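Local coordinates for protein PP1b (Porcine reproductive and respiratory syndrome virus, PDB 6JDR) that probably unwinds RNA and DNA duplexes with 5' to 3' polarity at the expense of ATP, as the zinc-binding superfamily 1 helicase (nsp10) of the viral replicase polyprotein, at residues K74-V79 with A124-C129; P92-Y95 with G100-S103; S222-A227 with Y263-M268; V316-P319 with D323-D326; S333-T338 with A357-T362. The protein carries 1 engineered substitution. All coordinates share one frame; numbering follows the deposited sequence.

Interaction 1: residues K74-V79 with A124-C129; sequences KPPRTV and ALLPTC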
loop_
_atom_site.group_PDB
_atom_site.type_symbol
_atom_site.label_atom_id
_atom_site.label_comp_id
_atom_site.label_asym_id
_atom_site.label_seq_id
_atom_site.Cartn_x
_atom_site.Cartn_y
_atom_site.Cartn_z
ATOM N N LYS A 74 28.382 -2.237 16.930
ATOM C CA LYS A 74 28.856 -2.110 18.300
ATOM C C LYS A 74 29.232 -3.509 18.777
ATOM O O LYS A 74 28.353 -4.353 18.970
ATOM C CB LYS A 74 27.751 -1.540 19.191
ATOM C CG LYS A 74 27.280 -0.144 18.799
ATOM C CD LYS A 74 25.785 0.049 19.053
ATOM C CE LYS A 74 25.298 1.392 18.524
ATOM N NZ LYS A 74 23.811 1.518 18.526
ATOM N N PRO A 75 30.537 -3.779 18.949
ATOM C CA PRO A 75 30.915 -5.144 19.338
ATOM C C PRO A 75 30.401 -5.514 20.733
ATOM O O PRO A 75 30.595 -4.752 21.675
ATOM C CB PRO A 75 32.449 -5.123 19.288
ATOM C CG PRO A 75 32.840 -3.686 19.341
ATOM C CD PRO A 75 31.705 -2.900 18.758
ATOM N N PRO A 76 29.732 -6.672 20.864
ATOM C CA PRO A 76 29.183 -7.078 22.158
ATOM C C PRO A 76 30.254 -7.608 23.104
ATOM O O PRO A 76 31.372 -7.897 22.673
ATOM C CB PRO A 76 28.212 -8.193 21.786
ATOM C CG PRO A 76 28.813 -8.807 20.571
ATOM C CD PRO A 76 29.527 -7.707 19.835
ATOM N N ARG A 77 29.895 -7.739 24.378
ATOM C CA ARG A 77 30.808 -8.230 25.412
ATOM C C ARG A 77 31.302 -9.643 25.100
ATOM O O ARG A 77 30.572 -10.448 24.525
ATOM C CB ARG A 77 30.115 -8.227 26.781
ATOM C CG ARG A 77 29.783 -6.838 27.310
ATOM C CD ARG A 77 28.885 -6.876 28.540
ATOM N NE ARG A 77 29.528 -7.508 29.695
ATOM C CZ ARG A 77 29.323 -8.761 30.112
ATOM N NH1 ARG A 77 28.480 -9.579 29.480
ATOM N NH2 ARG A 77 29.975 -9.206 31.181
ATOM N N THR A 78 32.549 -9.929 25.465
ATOM C CA THR A 78 33.082 -11.287 25.399
ATOM C C THR A 78 32.683 -12.000 26.687
ATOM O O THR A 78 33.101 -11.612 27.776
ATOM C CB THR A 78 34.615 -11.299 25.242
ATOM O OG1 THR A 78 34.993 -10.467 24.138
ATOM C CG2 THR A 78 35.125 -12.721 24.997
ATOM N N VAL A 79 31.855 -13.029 26.548
ATOM C CA VAL A 79 31.224 -13.702 27.677
ATOM C C VAL A 79 31.606 -15.168 27.648
ATOM O O VAL A 79 31.742 -15.751 26.573
ATOM C CB VAL A 79 29.687 -13.611 27.577
ATOM C CG1 VAL A 79 29.030 -14.066 28.875
ATOM C CG2 VAL A 79 29.257 -12.194 27.222
ATOM N N ALA A 124 28.416 -13.099 21.004
ATOM C CA ALA A 124 27.129 -13.351 20.369
ATOM C C ALA A 124 27.008 -12.564 19.069
ATOM O O ALA A 124 27.471 -11.426 18.978
ATOM C CB ALA A 124 25.994 -12.971 21.310
ATOM N N LEU A 125 26.390 -13.183 18.067
ATOM C CA LEU A 125 25.978 -12.475 16.859
ATOM C C LEU A 125 24.850 -11.518 17.206
ATOM O O LEU A 125 23.939 -11.874 17.956
ATOM C CB LEU A 125 25.504 -13.456 15.782
ATOM C CG LEU A 125 26.561 -13.945 14.790
ATOM C CD1 LEU A 125 27.835 -14.385 15.493
ATOM C CD2 LEU A 125 25.993 -15.071 13.937
ATOM N N LEU A 126 24.915 -10.305 16.666
ATOM C CA LEU A 126 23.861 -9.315 16.875
ATOM C C LEU A 126 22.625 -9.686 16.055
ATOM O O LEU A 126 22.725 -10.409 15.058
ATOM C CB LEU A 126 24.347 -7.916 16.483
ATOM C CG LEU A 126 25.535 -7.360 17.274
ATOM C CD1 LEU A 126 26.072 -6.093 16.635
ATOM C CD2 LEU A 126 25.150 -7.091 18.721
ATOM N N PRO A 127 21.448 -9.191 16.468
ATOM C CA PRO A 127 20.232 -9.468 15.699
ATOM C C PRO A 127 20.064 -8.594 14.447
ATOM O O PRO A 127 19.121 -8.815 13.688
ATOM C CB PRO A 127 19.115 -9.174 16.707
ATOM C CG PRO A 127 19.689 -8.130 17.606
ATOM C CD PRO A 127 21.164 -8.416 17.692
ATOM N N THR A 128 20.965 -7.633 14.223
ATOM C CA THR A 128 20.815 -6.659 13.139
ATOM C C THR A 128 20.272 -7.265 11.846
ATOM O O THR A 128 19.238 -6.825 11.346
ATOM C CB THR A 128 22.143 -5.945 12.818
ATOM O OG1 THR A 128 22.790 -5.538 14.032
ATOM C CG2 THR A 128 21.898 -4.716 11.938
ATOM N N CYS A 129 20.959 -8.273 11.314
ATOM C CA CYS A 129 20.570 -8.889 10.044
ATOM C C CYS A 129 20.090 -10.332 10.199
ATOM O O CYS A 129 20.145 -11.116 9.254
ATOM C CB CYS A 129 21.734 -8.819 9.055
ATOM S SG CYS A 129 22.170 -7.139 8.547
HETATM O O HOH W 1 28.592 -11.943 23.493
#
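K74 meets L126 through its backbone rather than its long side chain: the carbonyl oxygen of K74 lies 3.7 Å from CD1 of L126, while the amine of K74 leads away. P76 directs its CB toward the second segment and touches with CG, 3.3 Å from the carbonyl oxygen of A124 and, more loosely, 4.4 Å from CD2 of L126. The two methyls of L126 are thus shared between the polar backbone of K74 and the apolar ring of P76; chi1 of -62° sets CG anti to the carbonyl carbon, and chi2 of 170° then spreads the methyls to these two partners. The segments are mostly loop, running into the first residue of strand 79-83 and out of the last of strand 118-124 in a four-stranded antiparallel sheet beside the zinc-binding domain, and the side chain of L126 lies about 5 Å from that of C20, a zinc ligand. Further along, a water bridges the backbones: it donates to R77 O at 2.7 Å and accepts from A124 N at 2.7 Å, spanning two atoms that stand 4.9 Å apart, too far to bond directly. Two residues on, at V79, strand 79-83 begins, and backbone bonding to S122 of strand 118-124 is direct.

Interaction 2: residues P92-Y95 with G100-S103; sequences PGRY and GLVS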
loop_
_atom_site.group_PDB
_atom_site.type_symbol
_atom_site.label_atom_id
_atom_site.label_comp_id
_atom_site.label_asym_id
_atom_site.label_seq_id
_atom_site.Cartn_x
_atom_site.Cartn_y
_atom_site.Cartn_z
ATOM N N PRO A 92 19.500 -18.641 24.240
ATOM C CA PRO A 92 19.543 -19.280 22.926
ATOM C C PRO A 92 19.866 -18.283 21.815
ATOM O O PRO A 92 19.325 -17.177 21.795
ATOM C CB PRO A 92 18.129 -19.851 22.757
ATOM C CG PRO A 92 17.273 -19.033 23.660
ATOM C CD PRO A 92 18.147 -18.676 24.828
ATOM N N GLY A 93 20.745 -18.683 20.904
ATOM C CA GLY A 93 21.206 -17.805 19.834
ATOM C C GLY A 93 22.429 -18.368 19.138
ATOM O O GLY A 93 22.607 -19.584 19.076
ATOM N N ARG A 94 23.281 -17.482 18.627
ATOM C CA ARG A 94 24.453 -17.891 17.857
ATOM C C ARG A 94 25.700 -17.123 18.309
ATOM O O ARG A 94 25.651 -15.909 18.504
ATOM C CB ARG A 94 24.184 -17.684 16.366
ATOM C CG ARG A 94 24.787 -18.750 15.463
ATOM C CD ARG A 94 23.793 -19.196 14.400
ATOM N NE ARG A 94 23.334 -18.082 13.569
ATOM C CZ ARG A 94 23.703 -17.850 12.307
ATOM N NH1 ARG A 94 24.554 -18.653 11.667
ATOM N NH2 ARG A 94 23.204 -16.796 11.670
ATOM N N TYR A 95 26.807 -17.849 18.478
ATOM C CA TYR A 95 28.021 -17.314 19.095
ATOM C C TYR A 95 29.283 -17.755 18.354
ATOM O O TYR A 95 29.353 -18.882 17.862
ATOM C CB TYR A 95 28.128 -17.807 20.538
ATOM C CG TYR A 95 26.974 -17.436 21.447
ATOM C CD1 TYR A 95 27.037 -16.305 22.257
ATOM C CD2 TYR A 95 25.827 -18.231 21.520
ATOM C CE1 TYR A 95 25.993 -15.967 23.102
ATOM C CE2 TYR A 95 24.777 -17.899 22.361
ATOM C CZ TYR A 95 24.864 -16.766 23.153
ATOM O OH TYR A 95 23.828 -16.421 23.999
ATOM N N GLY A 100 34.892 -22.176 16.477
ATOM C CA GLY A 100 34.115 -21.612 15.376
ATOM C C GLY A 100 32.715 -21.189 15.781
ATOM O O GLY A 100 32.428 -20.990 16.963
ATOM N N LEU A 101 31.845 -21.050 14.784
ATOM C CA LEU A 101 30.475 -20.590 14.996
ATOM C C LEU A 101 29.600 -21.728 15.511
ATOM O O LEU A 101 29.632 -22.830 14.964
ATOM C CB LEU A 101 29.902 -20.045 13.686
ATOM C CG LEU A 101 28.511 -19.409 13.743
ATOM C CD1 LEU A 101 28.496 -18.195 14.661
ATOM C CD2 LEU A 101 28.067 -19.031 12.339
ATOM N N VAL A 102 28.817 -21.451 16.552
ATOM C CA VAL A 102 27.968 -22.463 17.187
ATOM C C VAL A 102 26.622 -21.882 17.618
ATOM O O VAL A 102 26.515 -20.690 17.903
ATOM C CB VAL A 102 28.656 -23.089 18.422
ATOM C CG1 VAL A 102 29.891 -23.879 18.008
ATOM C CG2 VAL A 102 29.018 -22.023 19.451
ATOM N N SER A 103 25.606 -22.742 17.683
ATOM C CA SER A 103 24.245 -22.327 18.029
ATOM C C SER A 103 23.807 -22.853 19.398
ATOM O O SER A 103 24.042 -24.015 19.726
ATOM C CB SER A 103 23.262 -22.821 16.963
ATOM O OG SER A 103 23.569 -22.279 15.691
#
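A beta hairpin made by strands 93-97 and 100-104 brings Y95 against V102 and R94 against S103, the short axes running antiparallel at 163°. Y95 and V102 form the hydrogen-bonded pair: Y95 N reaches V102 O at 2.9 Å, and V102 N returns a bond of 2.9 Å to Y95 O, both close to straight. CG2 of V102 approaches CB of Y95 on this face, and the tyrosine hydroxyl is held by the carbonyl of D91. R94 and S103 are the non-hydrogen-bonded pair and share the other face. Bent at chi2 and chi3, the arginine chain runs alongside the serine hydroxyl, with CD 3.3 Å from S103 OG, then carries NH1 obliquely to within 3.6 Å of L101 CD2. The guanidinium finds its charge partner in D23 of the zinc-binding domain. The other branch of L101, CD1, rests 3.4 Å from Y95 O. Paired backbone bonds at one rung, flanked by CA-H...O contacts, are the signature of a regular antiparallel hairpin, here with 100-104 as an outermost strand of the four-stranded sheet.

Interaction 3: residues S222-A227 with Y263-M268; sequences SFLDEA and YVFDIM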
loop_
_atom_site.group_PDB
_atom_site.type_symbol
_atom_site.label_atom_id
_atom_site.label_comp_id
_atom_site.label_asym_id
_atom_site.label_seq_id
_atom_site.Cartn_x
_atom_site.Cartn_y
_atom_site.Cartn_z
ATOM N N SER A 222 -0.113 -6.368 4.291
ATOM C CA SER A 222 0.745 -5.484 5.065
ATOM C C SER A 222 0.917 -4.163 4.333
ATOM O O SER A 222 1.173 -4.150 3.134
ATOM C CB SER A 222 2.097 -6.147 5.312
ATOM O OG SER A 222 1.946 -7.263 6.171
ATOM N N PHE A 223 0.768 -3.061 5.063
ATOM C CA PHE A 223 0.912 -1.720 4.503
ATOM C C PHE A 223 2.073 -0.983 5.159
ATOM O O PHE A 223 2.421 -1.255 6.310
ATOM C CB PHE A 223 -0.371 -0.915 4.710
ATOM C CG PHE A 223 -1.557 -1.450 3.958
ATOM C CD1 PHE A 223 -1.959 -0.867 2.768
ATOM C CD2 PHE A 223 -2.278 -2.532 4.447
ATOM C CE1 PHE A 223 -3.052 -1.354 2.074
ATOM C CE2 PHE A 223 -3.376 -3.025 3.760
ATOM C CZ PHE A 223 -3.763 -2.435 2.569
ATOM N N LEU A 224 2.657 -0.043 4.417
ATOM C CA LEU A 224 3.747 0.789 4.916
ATOM C C LEU A 224 3.347 2.263 4.838
ATOM O O LEU A 224 3.263 2.845 3.753
ATOM C CB LEU A 224 5.023 0.551 4.097
ATOM C CG LEU A 224 6.386 0.527 4.802
ATOM C CD1 LEU A 224 7.445 1.115 3.883
ATOM C CD2 LEU A 224 6.393 1.250 6.138
ATOM N N ASP A 225 3.098 2.852 6.004
ATOM C CA ASP A 225 2.717 4.255 6.123
ATOM C C ASP A 225 3.964 5.122 5.978
ATOM O O ASP A 225 5.050 4.712 6.375
ATOM C CB ASP A 225 2.056 4.469 7.491
ATOM C CG ASP A 225 1.567 5.891 7.708
ATOM O OD1 ASP A 225 0.987 6.496 6.778
ATOM O OD2 ASP A 225 1.753 6.395 8.839
ATOM N N GLU A 226 3.810 6.304 5.389
ATOM C CA GLU A 226 4.901 7.282 5.282
ATOM C C GLU A 226 6.185 6.659 4.734
ATOM O O GLU A 226 7.264 6.837 5.301
ATOM C CB GLU A 226 5.180 7.926 6.650
ATOM C CG GLU A 226 4.014 8.705 7.246
ATOM C CD GLU A 226 3.750 10.015 6.531
ATOM O OE1 GLU A 226 4.715 10.771 6.287
ATOM O OE2 GLU A 226 2.574 10.294 6.222
ATOM N N ALA A 227 6.064 5.944 3.621
ATOM C CA ALA A 227 7.173 5.155 3.078
ATOM C C ALA A 227 8.473 5.941 2.868
ATOM O O ALA A 227 9.557 5.413 3.100
ATOM C CB ALA A 227 6.749 4.490 1.779
ATOM N N TYR A 263 15.799 2.308 -1.574
ATOM C CA TYR A 263 16.010 2.032 -3.001
ATOM C C TYR A 263 14.906 1.160 -3.612
ATOM O O TYR A 263 14.606 1.280 -4.799
ATOM C CB TYR A 263 17.366 1.356 -3.227
ATOM C CG TYR A 263 17.357 -0.113 -2.872
ATOM C CD1 TYR A 263 17.141 -1.083 -3.849
ATOM C CD2 TYR A 263 17.530 -0.533 -1.556
ATOM C CE1 TYR A 263 17.109 -2.430 -3.525
ATOM C CE2 TYR A 263 17.507 -1.878 -1.224
ATOM C CZ TYR A 263 17.295 -2.823 -2.212
ATOM O OH TYR A 263 17.269 -4.157 -1.885
ATOM N N VAL A 264 14.313 0.282 -2.802
ATOM C CA VAL A 264 13.278 -0.629 -3.289
ATOM C C VAL A 264 12.106 0.094 -3.954
ATOM O O VAL A 264 11.487 -0.457 -4.864
ATOM C CB VAL A 264 12.732 -1.570 -2.185
ATOM C CG1 VAL A 264 13.826 -2.502 -1.679
ATOM C CG2 VAL A 264 12.090 -0.794 -1.038
ATOM N N PHE A 265 11.819 1.322 -3.522
ATOM C CA PHE A 265 10.689 2.084 -4.068
ATOM C C PHE A 265 10.900 2.518 -5.513
ATOM O O PHE A 265 9.931 2.719 -6.243
ATOM C CB PHE A 265 10.378 3.318 -3.210
ATOM C CG PHE A 265 10.148 3.008 -1.760
ATOM C CD1 PHE A 265 9.455 1.870 -1.372
ATOM C CD2 PHE A 265 10.624 3.863 -0.780
ATOM C CE1 PHE A 265 9.252 1.586 -0.033
ATOM C CE2 PHE A 265 10.422 3.588 0.558
ATOM C CZ PHE A 265 9.736 2.449 0.935
ATOM N N ASP A 266 12.158 2.651 -5.921
ATOM C CA ASP A 266 12.493 3.003 -7.300
ATOM C C ASP A 266 12.427 1.811 -8.258
ATOM O O ASP A 266 12.483 1.993 -9.471
ATOM C CB ASP A 266 13.877 3.646 -7.350
ATOM C CG ASP A 266 13.951 4.918 -6.526
ATOM O OD1 ASP A 266 13.043 5.764 -6.666
ATOM O OD2 ASP A 266 14.904 5.071 -5.730
ATOM N N ILE A 267 12.320 0.601 -7.718
ATOM C CA ILE A 267 12.171 -0.607 -8.536
ATOM C C ILE A 267 10.855 -1.338 -8.248
ATOM O O ILE A 267 10.591 -2.400 -8.806
ATOM C CB ILE A 267 13.378 -1.560 -8.359
ATOM C CG1 ILE A 267 13.574 -1.951 -6.889
ATOM C CG2 ILE A 267 14.645 -0.900 -8.886
ATOM C CD1 ILE A 267 14.626 -3.023 -6.677
ATOM N N MET A 268 10.025 -0.746 -7.396
ATOM C CA MET A 268 8.743 -1.320 -7.024
ATOM C C MET A 268 7.717 -0.946 -8.104
ATOM O O MET A 268 7.857 0.094 -8.754
ATOM C CB MET A 268 8.320 -0.748 -5.666
ATOM C CG MET A 268 7.394 -1.614 -4.833
ATOM S SD MET A 268 7.239 -0.946 -3.158
ATOM C CE MET A 268 8.306 -2.029 -2.216
#
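The far end of the F265 ring, CZ, abuts both L224 and A227. The leucine crosses the phenylalanine side chain at about a right angle, and its CD1 meets the ring at the edge, near the ring plane, 4.0 Å from CZ. The methyl of A227 reaches the same corner, with CB 3.7 Å from CZ, while the carbonyl oxygen of A227 comes obliquely to within 3.2 Å of CE2. Chi1 of F265, -54°, sets CG anti to the carbonyl carbon and extends the ring from its turn of backbone toward the other segment. All three residues are buried, and the side chains meet by apolar contacts, with the A227 carbonyl oxygen also close to the ring. L224 ends strand 222-224, after which D225 and E226 follow, a position and sequence consistent with motif II (Walker B) of superfamily 1 helicases; both acidic residues have been seen to bind a zinc ion in this protein, though none is bound to them here. D225 is steadied by T171. Around the contact, F265 also meets the ring of F146 from strand 145-148 and touches C246 of strand 245-248, whereas L224 packs on C246 and on V235 of helix 232-239.

Interaction 4: residues V316-P319 with D323-D326; sequences VLTP and DRED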
loop_
_atom_site.group_PDB
_atom_site.type_symbol
_atom_site.label_atom_id
_atom_site.label_comp_id
_atom_site.label_asym_id
_atom_site.label_seq_id
_atom_site.Cartn_x
_atom_site.Cartn_y
_atom_site.Cartn_z
ATOM N N VAL A 316 -30.443 14.447 -22.627
ATOM C CA VAL A 316 -30.532 13.132 -23.257
ATOM C C VAL A 316 -29.383 12.952 -24.243
ATOM O O VAL A 316 -29.086 13.851 -25.037
ATOM C CB VAL A 316 -31.875 12.935 -23.990
ATOM C CG1 VAL A 316 -31.903 11.600 -24.728
ATOM C CG2 VAL A 316 -33.033 13.027 -23.005
ATOM N N LEU A 317 -28.745 11.785 -24.181
ATOM C CA LEU A 317 -27.645 11.438 -25.071
ATOM C C LEU A 317 -27.984 10.160 -25.813
ATOM O O LEU A 317 -28.603 9.261 -25.245
ATOM C CB LEU A 317 -26.360 11.225 -24.273
ATOM C CG LEU A 317 -25.835 12.415 -23.472
ATOM C CD1 LEU A 317 -24.570 12.024 -22.718
ATOM C CD2 LEU A 317 -25.564 13.603 -24.384
ATOM N N THR A 318 -27.573 10.080 -27.077
ATOM C CA THR A 318 -27.819 8.892 -27.889
ATOM C C THR A 318 -26.773 8.782 -29.000
ATOM O O THR A 318 -26.340 9.794 -29.536
ATOM C CB THR A 318 -29.250 8.903 -28.475
ATOM O OG1 THR A 318 -29.505 7.674 -29.173
ATOM C CG2 THR A 318 -29.454 10.085 -29.420
ATOM N N PRO A 319 -26.343 7.555 -29.336
ATOM C CA PRO A 319 -25.331 7.423 -30.379
ATOM C C PRO A 319 -25.690 8.126 -31.695
ATOM O O PRO A 319 -24.920 8.963 -32.175
ATOM C CB PRO A 319 -25.245 5.909 -30.595
ATOM C CG PRO A 319 -25.649 5.317 -29.296
ATOM C CD PRO A 319 -26.608 6.275 -28.651
ATOM N N ASP A 323 -32.087 8.840 -33.694
ATOM C CA ASP A 323 -32.840 8.571 -32.474
ATOM C C ASP A 323 -32.977 9.794 -31.564
ATOM O O ASP A 323 -33.491 9.681 -30.451
ATOM C CB ASP A 323 -32.193 7.404 -31.731
ATOM C CG ASP A 323 -32.036 6.173 -32.613
ATOM O OD1 ASP A 323 -32.961 5.889 -33.404
ATOM O OD2 ASP A 323 -30.993 5.492 -32.527
ATOM N N ARG A 324 -32.544 10.960 -32.045
ATOM C CA ARG A 324 -32.685 12.208 -31.295
ATOM C C ARG A 324 -34.129 12.688 -31.285
ATOM O O ARG A 324 -34.783 12.718 -32.325
ATOM C CB ARG A 324 -31.836 13.313 -31.911
ATOM C CG ARG A 324 -30.334 13.122 -31.808
ATOM C CD ARG A 324 -29.629 14.185 -32.633
ATOM N NE ARG A 324 -30.087 15.529 -32.271
ATOM C CZ ARG A 324 -30.140 16.574 -33.096
ATOM N NH1 ARG A 324 -29.763 16.475 -34.367
ATOM N NH2 ARG A 324 -30.583 17.738 -32.641
ATOM N N GLU A 325 -34.608 13.079 -30.106
ATOM C CA GLU A 325 -35.945 13.641 -29.933
ATOM C C GLU A 325 -35.854 14.867 -29.039
ATOM O O GLU A 325 -34.995 14.930 -28.163
ATOM C CB GLU A 325 -36.875 12.612 -29.289
ATOM C CG GLU A 325 -36.951 11.287 -30.033
ATOM C CD GLU A 325 -37.803 10.252 -29.323
ATOM O OE1 GLU A 325 -38.360 10.559 -28.249
ATOM O OE2 GLU A 325 -37.916 9.125 -29.851
ATOM N N ASP A 326 -36.740 15.834 -29.259
ATOM C CA ASP A 326 -36.779 17.044 -28.439
ATOM C C ASP A 326 -35.395 17.724 -28.457
ATOM O O ASP A 326 -34.858 17.970 -29.537
ATOM C CB ASP A 326 -37.273 16.697 -27.022
ATOM C CG ASP A 326 -37.734 17.917 -26.233
ATOM O OD1 ASP A 326 -37.235 19.034 -26.492
ATOM O OD2 ASP A 326 -38.596 17.750 -25.342
HETATM O O HOH W 2 -28.664 6.211 -31.127
#
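The backbone leaves strand 315-318, turns, and comes back alongside T318, where the CA atoms of T318 and R324 stand 6.8 Å apart with no direct hydrogen bond linking the two segments. T318 carries the contact with both branches of its side chain. Chi1 of -175° places OG1 anti to the backbone N, which directs the hydroxyl to the D323 end and leaves CG2 for the arginine. OG1 lies 3.7 Å from CB of D323, and CG2 touches the aliphatic part of R324, 4.0 Å from CG; each of these side chains crosses the threonine at about a right angle. A water closes the polar side of the contact, 2.6 Å from T318 OG1 and donating to D323 OD2 at 2.8 Å. The angle at the water, about 105°, is close to tetrahedral. The segments belong to the second RecA-like domain of the helicase core, where this connection, with a residue of 3-10 geometry at D323, leads from strand 315-318 to its parallel neighbour 329-330. T318 bonds through its backbone to I329 of that strand and to I331 just beyond it. T318 OG1 has a further partner in H345 O on the strand at its other flank, and D323 OD2 has one in T348 OG1. Farther out, R324 NE binds A328 O, while R312 forms salt bridges with E325 and D326.

Interaction 5: residues S333-T338 with A357-T362; sequences SSQGAT and ALVAIT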
loop_
_atom_site.group_PDB
_atom_site.type_symbol
_atom_site.label_atom_id
_atom_site.label_comp_id
_atom_site.label_asym_id
_atom_site.label_seq_id
_atom_site.Cartn_x
_atom_site.Cartn_y
_atom_site.Cartn_z
ATOM N N SER A 333 -21.529 14.970 -29.945
ATOM C CA SER A 333 -21.769 16.399 -29.729
ATOM C C SER A 333 -21.629 16.813 -28.266
ATOM O O SER A 333 -21.502 18.001 -27.971
ATOM C CB SER A 333 -23.164 16.784 -30.225
ATOM O OG SER A 333 -23.300 16.512 -31.608
ATOM N N SER A 334 -21.661 15.841 -27.359
ATOM C CA SER A 334 -21.574 16.106 -25.921
ATOM C C SER A 334 -20.138 16.222 -25.393
ATOM O O SER A 334 -19.940 16.456 -24.199
ATOM C CB SER A 334 -22.296 14.996 -25.150
ATOM O OG SER A 334 -21.657 13.745 -25.344
ATOM N N GLN A 335 -19.149 16.057 -26.271
ATOM C CA GLN A 335 -17.742 16.083 -25.863
ATOM C C GLN A 335 -17.336 17.468 -25.359
ATOM O O GLN A 335 -17.578 18.479 -26.025
ATOM C CB GLN A 335 -16.834 15.660 -27.020
ATOM C CG GLN A 335 -17.012 14.211 -27.445
ATOM C CD GLN A 335 -16.180 13.841 -28.658
ATOM O OE1 GLN A 335 -15.139 14.439 -28.918
ATOM N NE2 GLN A 335 -16.638 12.841 -29.406
ATOM N N GLY A 336 -16.717 17.499 -24.181
ATOM C CA GLY A 336 -16.333 18.749 -23.535
ATOM C C GLY A 336 -17.497 19.487 -22.894
ATOM O O GLY A 336 -17.417 20.699 -22.676
ATOM N N ALA A 337 -18.579 18.765 -22.598
ATOM C CA ALA A 337 -19.740 19.334 -21.918
ATOM C C ALA A 337 -20.013 18.567 -20.630
ATOM O O ALA A 337 -19.728 17.373 -20.543
ATOM C CB ALA A 337 -20.958 19.293 -22.829
ATOM N N THR A 338 -20.571 19.260 -19.639
ATOM C CA THR A 338 -20.818 18.686 -18.316
ATOM C C THR A 338 -22.232 19.009 -17.849
ATOM O O THR A 338 -22.712 20.129 -18.036
ATOM C CB THR A 338 -19.824 19.239 -17.274
ATOM O OG1 THR A 338 -18.483 19.035 -17.733
ATOM C CG2 THR A 338 -20.010 18.553 -15.923
ATOM N N ALA A 357 -19.217 5.152 -25.322
ATOM C CA ALA A 357 -19.696 4.819 -23.984
ATOM C C ALA A 357 -18.903 5.557 -22.913
ATOM O O ALA A 357 -19.469 6.000 -21.919
ATOM C CB ALA A 357 -19.636 3.317 -23.751
ATOM N N LEU A 358 -17.598 5.695 -23.121
ATOM C CA LEU A 358 -16.750 6.431 -22.192
ATOM C C LEU A 358 -17.173 7.895 -22.109
ATOM O O LEU A 358 -17.201 8.475 -21.025
ATOM C CB LEU A 358 -15.278 6.334 -22.603
ATOM C CG LEU A 358 -14.273 7.121 -21.752
ATOM C CD1 LEU A 358 -14.417 6.793 -20.270
ATOM C CD2 LEU A 358 -12.852 6.849 -22.224
ATOM N N VAL A 359 -17.502 8.487 -23.252
ATOM C CA VAL A 359 -17.938 9.880 -23.279
ATOM C C VAL A 359 -19.288 10.016 -22.584
ATOM O O VAL A 359 -19.481 10.928 -21.790
ATOM C CB VAL A 359 -18.022 10.437 -24.715
ATOM C CG1 VAL A 359 -18.613 11.841 -24.715
ATOM C CG2 VAL A 359 -16.645 10.458 -25.358
ATOM N N ALA A 360 -20.201 9.092 -22.865
ATOM C CA ALA A 360 -21.565 9.144 -22.321
ATOM C C ALA A 360 -21.621 9.003 -20.800
ATOM O O ALA A 360 -22.398 9.690 -20.136
ATOM C CB ALA A 360 -22.429 8.073 -22.971
ATOM N N ILE A 361 -20.798 8.111 -20.257
ATOM C CA ILE A 361 -20.769 7.853 -18.820
ATOM C C ILE A 361 -20.122 9.001 -18.040
ATOM O O ILE A 361 -20.446 9.221 -16.872
ATOM C CB ILE A 361 -20.030 6.528 -18.524
ATOM C CG1 ILE A 361 -20.794 5.342 -19.131
ATOM C CG2 ILE A 361 -19.827 6.322 -17.028
ATOM C CD1 ILE A 361 -22.239 5.233 -18.697
ATOM N N THR A 362 -19.227 9.744 -18.687
ATOM C CA THR A 362 -18.449 10.777 -18.006
ATOM C C THR A 362 -18.976 12.211 -18.194
ATOM O O THR A 362 -18.261 13.170 -17.906
ATOM C CB THR A 362 -16.979 10.725 -18.462
ATOM O OG1 THR A 362 -16.914 10.892 -19.883
ATOM C CG2 THR A 362 -16.343 9.398 -18.069
#
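V359, on helix 354-361, is the residue that meets the type II beta turn running from S334 to A337. The sequences are consistent with motifs V (around S334-Q335-G336) and VI (around A360-R363) of superfamily 1 helicases, here packed side by side in the second RecA-like domain. With chi1 at 174°, CG1 of V359 is anti to the backbone N and does all the close touching: it lies 3.6 Å from S334 OG and 4.0 Å from Q335 CG. The glutamine chain crosses the valine at about a right angle and carries its amide onward beyond the contact. S334 OG makes its hydrogen bond to I331 O rather than across the interface, and V359 packs on I331 as well. R363, just beyond the segment, makes weak hydrogen bonds to V359 O and A337 O. The helix ends as T362 leaves helical geometry, and T362 OG1 folds back to donate to L358 O at 2.7 Å, tilted 18° from the carbonyl plane.

How the interactions relate
The contacts follow the chain from the zinc-binding end to the far lobe of the helicase core. Interaction 2 is nested within the loop closed by interaction 1, and the two touch in one antiparallel sheet, L125 N lying 2.9 Å from R94 O, probably hydrogen-bonded. Interaction 3, centred about 29 Å from interaction 1, joins strand 222-224 of the first RecA-like sheet to the loop before strand 270-276. Interactions 4 and 5 lie in the second RecA-like domain, centres about 13 Å apart, one on strand 315-318, the other between a loop and helix 354-361; L317 CD2 packs 3.6 Å from S334 CB. About 78 Å separates the centres of interactions 1 and 4, reflecting an elongated molecule.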